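Local coordinates for hypothetical protein PH0156 (Pyrococcus horikoshii, PDB 2P62) that is of unknown function but belongs to a family grouped with the Toprim-like proteins, which include primases and topoisomerases, at residues G40-F44 with K73-V78. Residues are numbered along the deposited sequence; the frame is centred on the assembly and turned at random.
Sequences GKWGF and KVLKSV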
loop_
_atom_site.group_PDB
_atom_site.type_symbol
_atom_site.label_atom_id
_atom_site.label_comp_id
_atom_site.label_asym_id
_atom_site.label_seq_id
_atom_site.Cartn_x
_atom_site.Cartn_y
_atom_site.Cartn_z
ATOM N N GLY A 40 -1.246 -25.850 12.289
ATOM C CA GLY A 40 -0.857 -27.247 12.293
ATOM C C GLY A 40 -1.192 -27.962 11.001
ATOM O O GLY A 40 -0.559 -28.965 10.660
ATOM N N LYS A 41 -2.181 -27.451 10.272
ATOM C CA LYS A 41 -2.590 -28.077 9.023
ATOM C C LYS A 41 -2.145 -27.337 7.770
ATOM O O LYS A 41 -1.780 -27.966 6.776
ATOM C CB LYS A 41 -4.107 -28.268 9.009
ATOM C CG LYS A 41 -4.584 -29.205 10.099
ATOM C CD LYS A 41 -5.878 -29.911 9.732
ATOM C CE LYS A 41 -7.042 -28.954 9.606
ATOM N NZ LYS A 41 -8.309 -29.708 9.402
ATOM N N TRP A 42 -2.163 -26.008 7.818
ATOM C CA TRP A 42 -1.759 -25.203 6.671
ATOM C C TRP A 42 -0.304 -24.753 6.696
ATOM O O TRP A 42 0.289 -24.515 5.644
ATOM C CB TRP A 42 -2.654 -23.974 6.538
ATOM C CG TRP A 42 -4.052 -24.297 6.140
ATOM C CD1 TRP A 42 -5.102 -24.569 6.969
ATOM C CD2 TRP A 42 -4.559 -24.378 4.806
ATOM N NE1 TRP A 42 -6.235 -24.810 6.232
ATOM C CE2 TRP A 42 -5.929 -24.703 4.900
ATOM C CE3 TRP A 42 -3.988 -24.212 3.537
ATOM C CZ2 TRP A 42 -6.742 -24.858 3.773
ATOM C CZ3 TRP A 42 -4.796 -24.367 2.417
ATOM C CH2 TRP A 42 -6.159 -24.689 2.544
ATOM N N GLY A 43 0.268 -24.623 7.889
ATOM C CA GLY A 43 1.653 -24.203 7.991
ATOM C C GLY A 43 1.858 -22.716 7.769
ATOM O O GLY A 43 2.970 -22.270 7.481
ATOM N N PHE A 44 0.784 -21.945 7.900
ATOM C CA PHE A 44 0.855 -20.497 7.724
ATOM C C PHE A 44 1.475 -19.858 8.966
ATOM O O PHE A 44 1.577 -20.496 10.017
ATOM C CB PHE A 44 -0.549 -19.925 7.486
ATOM C CG PHE A 44 -1.189 -20.386 6.201
ATOM C CD1 PHE A 44 -2.570 -20.296 6.024
ATOM C CD2 PHE A 44 -0.418 -20.913 5.168
ATOM C CE1 PHE A 44 -3.176 -20.732 4.840
ATOM C CE2 PHE A 44 -1.010 -21.350 3.982
ATOM C CZ PHE A 44 -2.393 -21.257 3.818
ATOM N N LYS A 73 7.712 -24.800 3.670
ATOM C CA LYS A 73 7.135 -25.120 4.966
ATOM C C LYS A 73 5.619 -25.241 4.794
ATOM O O LYS A 73 4.983 -26.139 5.350
ATOM C CB LYS A 73 7.510 -24.016 5.965
ATOM C CG LYS A 73 7.093 -24.243 7.418
ATOM C CD LYS A 73 5.765 -23.552 7.746
ATOM C CE LYS A 73 5.798 -22.863 9.122
ATOM N NZ LYS A 73 6.163 -23.776 10.257
ATOM N N VAL A 74 5.046 -24.346 3.997
ATOM C CA VAL A 74 3.612 -24.368 3.744
ATOM C C VAL A 74 3.199 -25.586 2.927
ATOM O O VAL A 74 2.171 -26.199 3.200
ATOM C CB VAL A 74 3.169 -23.107 2.994
ATOM C CG1 VAL A 74 1.700 -23.225 2.593
ATOM C CG2 VAL A 74 3.388 -21.898 3.872
ATOM N N LEU A 75 4.006 -25.922 1.925
ATOM C CA LEU A 75 3.730 -27.059 1.058
ATOM C C LEU A 75 3.775 -28.369 1.815
ATOM O O LEU A 75 2.943 -29.252 1.606
ATOM C CB LEU A 75 4.743 -27.116 -0.092
ATOM C CG LEU A 75 4.405 -26.331 -1.358
ATOM C CD1 LEU A 75 5.607 -26.271 -2.301
ATOM C CD2 LEU A 75 3.227 -27.008 -2.036
ATOM N N LYS A 76 4.760 -28.492 2.695
ATOM C CA LYS A 76 4.923 -29.709 3.470
ATOM C C LYS A 76 3.687 -29.933 4.339
ATOM O O LYS A 76 3.095 -31.011 4.327
ATOM C CB LYS A 76 6.182 -29.608 4.330
ATOM C CG LYS A 76 6.614 -30.923 4.917
ATOM C CD LYS A 76 7.868 -30.762 5.761
ATOM C CE LYS A 76 8.412 -32.127 6.186
ATOM N NZ LYS A 76 7.350 -32.966 6.824
ATOM N N SER A 77 3.290 -28.899 5.073
ATOM C CA SER A 77 2.119 -28.985 5.925
ATOM C C SER A 77 0.898 -29.409 5.128
ATOM O O SER A 77 0.301 -30.446 5.409
ATOM C CB SER A 77 1.828 -27.637 6.582
ATOM O OG SER A 77 2.965 -27.114 7.231
ATOM N N VAL A 78 0.521 -28.604 4.138
ATOM C CA VAL A 78 -0.662 -28.904 3.334
ATOM C C VAL A 78 -0.617 -30.332 2.781
ATOM O O VAL A 78 -1.574 -31.092 2.940
ATOM C CB VAL A 78 -0.846 -27.880 2.167
ATOM C CG1 VAL A 78 -2.049 -28.256 1.341
ATOM C CG2 VAL A 78 -1.046 -26.469 2.720
HETATM O O HOH W 1 0.297 -30.912 8.805
#
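The short helix 39-42 ends against the flank of helix 71-84, and the backbones come close: the CA atoms of Gly43 and Val74 are 4.7 Å apart, those of Trp42 and Val78 5.1 Å. Gly43 leaves the helix with positive phi, and its CA lies 3.3 Å from Ser77 OG. A beta carbon here would point at the longer helix and collide with that hydroxyl, so glycine suits both the turn and the packing. Ser77 OG donates back to Lys73 O (2.9 Å), which keeps the hydroxyl folded against its own helix, and Lys73 CD passes 3.1 Å from Gly43 O. Helix 71-84 packs on the mixed sheet, consistent with the Toprim-like fold expected from the family; Trp42, Phe44 and Val78 all touch Leu5 of strand 2-7, and Trp42 and Val78 also reach Val89. Trp42 CE3 meets Val78 CG2 at 3.8 Å, and Val74 CG1 sits at the edge of the Phe44 ring, 3.6 Å from Phe44 CE2. Beside the exposed Gly40, a water donates to Gly40 O (2.8 Å) and weakly to Ser77 O (3.4 Å), while the single hydroxyl of Ser81 links the helices, its one proton serving Lys41 O and Ser77 O between them.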